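PDB 6ORI: EF0056, which is an enterococcal surface protein of unknown molecular function, probably linked to biofilm formation, with an immunoglobulin-like N-terminal region. Local coordinates for residues A[64-69]-A[115-120]. Sequence-based numbering, arbitrary orientation.
Sequences STANWE and KVNYIR
Tyr118 N donates a nearly straight hydrogen bond (172°) to Trp68 O, 3.0 Å away, approaching from above the carbonyl plane. A water is the second donor to Trp68 O (2.7 Å); it also donates to Thr65 O and accepts from Ile119 N, bridging the backbones where direct pairing gives out. Two further waters both donate to Asn117 OD1; one also reaches Ala66 O, the other Glu69 OE2. Glu69 and Asn117 form an antiparallel non-hydrogen-bonded pair with side chains on the same sheet face. Glu69 OE1 is salt-bridged to Arg71, and Asn117 ND2 is hydrogen-bonded to Asn122 O. With CG anti to the backbone N (chi1 -177°) and the chain extended beyond it, Glu69 crosses Lys115 obliquely, its OE2 3.5 Å from Lys115 CD; Lys115 NZ is linked to that oxygen through water. Trp68 CB meets Tyr118 CB (3.8 Å). Ile119 CG1 sits at the indole edge and 3.5 Å from Thr65 O, while its CD1 reaches Ser64. Phe31 packs edge-to-face with both aromatic rings, and Tyr118 OH is hydrogen-bonded to His59 ND1. Where strand 68-74 begins beside the last part of strand 113-117, water thus joins much of the polar surface, while Trp68, Tyr118 and Ile119 carbons pack directly.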
loop_
_atom_site.group_PDB
_atom_site.type_symbol
_atom_site.label_atom_id
_atom_site.label_comp_id
_atom_site.label_asym_id
_atom_site.label_seq_id
_atom_site.Cartn_x
_atom_site.Cartn_y
_atom_site.Cartn_z
ATOM N N SER A 64 -2.891 -23.856 -3.321
ATOM C CA SER A 64 -4.115 -24.552 -2.965
ATOM C C SER A 64 -4.225 -24.644 -1.465
ATOM O O SER A 64 -3.293 -24.288 -0.740
ATOM C CB SER A 64 -4.147 -25.962 -3.565
ATOM O OG SER A 64 -3.019 -26.697 -3.141
ATOM N N THR A 65 -5.381 -25.145 -1.056
ATOM C CA THR A 65 -5.738 -25.473 0.325
ATOM C C THR A 65 -6.155 -24.284 1.176
ATOM O O THR A 65 -5.915 -23.137 0.825
ATOM C CB THR A 65 -4.636 -26.237 1.139
ATOM O OG1 THR A 65 -3.694 -25.331 1.706
ATOM C CG2 THR A 65 -3.917 -27.295 0.329
ATOM N N ALA A 66 -6.761 -24.599 2.312
ATOM C CA ALA A 66 -7.161 -23.627 3.312
ATOM C C ALA A 66 -5.995 -23.120 4.147
ATOM O O ALA A 66 -6.210 -22.371 5.084
ATOM C CB ALA A 66 -8.198 -24.252 4.224
ATOM N N ASN A 67 -4.762 -23.494 3.820
ATOM C CA ASN A 67 -3.625 -23.000 4.580
ATOM C C ASN A 67 -3.511 -21.476 4.614
ATOM O O ASN A 67 -3.047 -20.897 5.592
ATOM C CB ASN A 67 -2.325 -23.564 4.023
ATOM C CG ASN A 67 -1.138 -23.177 4.861
ATOM O OD1 ASN A 67 -1.045 -23.554 6.034
ATOM N ND2 ASN A 67 -0.250 -22.367 4.307
ATOM N N TRP A 68 -3.883 -20.875 3.497
ATOM C CA TRP A 68 -3.640 -19.471 3.212
ATOM C C TRP A 68 -4.861 -18.665 3.595
ATOM O O TRP A 68 -5.944 -18.854 3.043
ATOM C CB TRP A 68 -3.347 -19.326 1.734
ATOM C CG TRP A 68 -2.305 -20.279 1.243
ATOM C CD1 TRP A 68 -2.513 -21.326 0.411
ATOM C CD2 TRP A 68 -0.906 -20.289 1.569
ATOM N NE1 TRP A 68 -1.330 -21.999 0.188
ATOM C CE2 TRP A 68 -0.331 -21.377 0.885
ATOM C CE3 TRP A 68 -0.088 -19.496 2.369
ATOM C CZ2 TRP A 68 1.014 -21.691 0.980
ATOM C CZ3 TRP A 68 1.256 -19.795 2.447
ATOM C CH2 TRP A 68 1.793 -20.888 1.757
ATOM N N GLU A 69 -4.668 -17.762 4.548
ATOM C CA GLU A 69 -5.777 -16.967 5.089
ATOM C C GLU A 69 -5.491 -15.480 4.982
ATOM O O GLU A 69 -4.471 -14.991 5.463
ATOM C CB GLU A 69 -6.018 -17.334 6.539
ATOM C CG GLU A 69 -7.184 -16.618 7.176
ATOM C CD GLU A 69 -7.473 -17.187 8.533
ATOM O OE1 GLU A 69 -6.833 -16.725 9.505
ATOM O OE2 GLU A 69 -8.282 -18.135 8.600
ATOM N N LYS A 115 -11.141 -12.325 8.764
ATOM C CA LYS A 115 -10.441 -13.367 8.003
ATOM C C LYS A 115 -11.309 -13.984 6.917
ATOM O O LYS A 115 -12.531 -14.149 7.086
ATOM C CB LYS A 115 -9.935 -14.485 8.927
ATOM C CG LYS A 115 -11.026 -15.211 9.681
ATOM C CD LYS A 115 -10.463 -16.297 10.607
ATOM C CE LYS A 115 -11.609 -16.944 11.344
ATOM N NZ LYS A 115 -11.196 -18.147 12.105
ATOM N N VAL A 116 -10.691 -14.316 5.789
ATOM C CA VAL A 116 -11.322 -15.090 4.710
ATOM C C VAL A 116 -10.237 -15.903 4.044
ATOM O O VAL A 116 -9.094 -15.474 4.003
ATOM C CB VAL A 116 -12.061 -14.156 3.718
ATOM C CG1 VAL A 116 -11.117 -13.340 2.848
ATOM C CG2 VAL A 116 -13.018 -14.945 2.853
ATOM N N ASN A 117 -10.548 -17.087 3.555
ATOM C CA ASN A 117 -9.527 -17.878 2.915
ATOM C C ASN A 117 -9.089 -17.234 1.610
ATOM O O ASN A 117 -9.877 -16.651 0.882
ATOM C CB ASN A 117 -10.017 -19.306 2.689
ATOM C CG ASN A 117 -10.100 -20.091 3.968
ATOM O OD1 ASN A 117 -9.605 -19.660 5.002
ATOM N ND2 ASN A 117 -10.668 -21.283 3.886
ATOM N N TYR A 118 -7.813 -17.361 1.301
ATOM C CA TYR A 118 -7.296 -16.871 0.033
ATOM C C TYR A 118 -7.816 -17.671 -1.168
ATOM O O TYR A 118 -8.157 -17.088 -2.191
ATOM C CB TYR A 118 -5.750 -16.896 0.080
ATOM C CG TYR A 118 -5.066 -16.345 -1.159
ATOM C CD1 TYR A 118 -4.938 -17.110 -2.303
ATOM C CD2 TYR A 118 -4.541 -15.056 -1.181
ATOM C CE1 TYR A 118 -4.310 -16.605 -3.445
ATOM C CE2 TYR A 118 -3.912 -14.552 -2.312
ATOM C CZ TYR A 118 -3.801 -15.338 -3.430
ATOM O OH TYR A 118 -3.179 -14.838 -4.554
ATOM N N ILE A 119 -7.865 -19.000 -1.035
ATOM C CA ILE A 119 -8.077 -19.876 -2.176
ATOM C C ILE A 119 -9.555 -20.122 -2.402
ATOM O O ILE A 119 -10.281 -20.555 -1.483
ATOM C CB ILE A 119 -7.338 -21.214 -1.986
ATOM C CG1 ILE A 119 -5.825 -20.980 -1.883
ATOM C CG2 ILE A 119 -7.690 -22.195 -3.092
ATOM C CD1 ILE A 119 -5.133 -20.675 -3.212
ATOM N N ARG A 120 -9.978 -19.864 -3.636
ATOM C CA ARG A 120 -11.381 -19.875 -3.983
ATOM C C ARG A 120 -12.064 -21.216 -3.709
ATOM O O ARG A 120 -13.200 -21.240 -3.235
ATOM C CB ARG A 120 -11.558 -19.471 -5.442
ATOM C CG ARG A 120 -13.030 -19.224 -5.790
ATOM C CD ARG A 120 -13.199 -18.702 -7.186
ATOM N NE ARG A 120 -12.708 -19.655 -8.169
ATOM C CZ ARG A 120 -12.575 -19.399 -9.460
ATOM N NH1 ARG A 120 -12.840 -18.202 -9.937
ATOM N NH2 ARG A 120 -12.113 -20.335 -10.269
HETATM O O HOH W 1 -7.065 -20.628 1.341
HETATM O O HOH W 2 -8.071 -21.179 6.586
HETATM O O HOH W 3 -10.521 -18.087 7.068
HETATM O O HOH W 4 -8.918 -19.607 10.725
#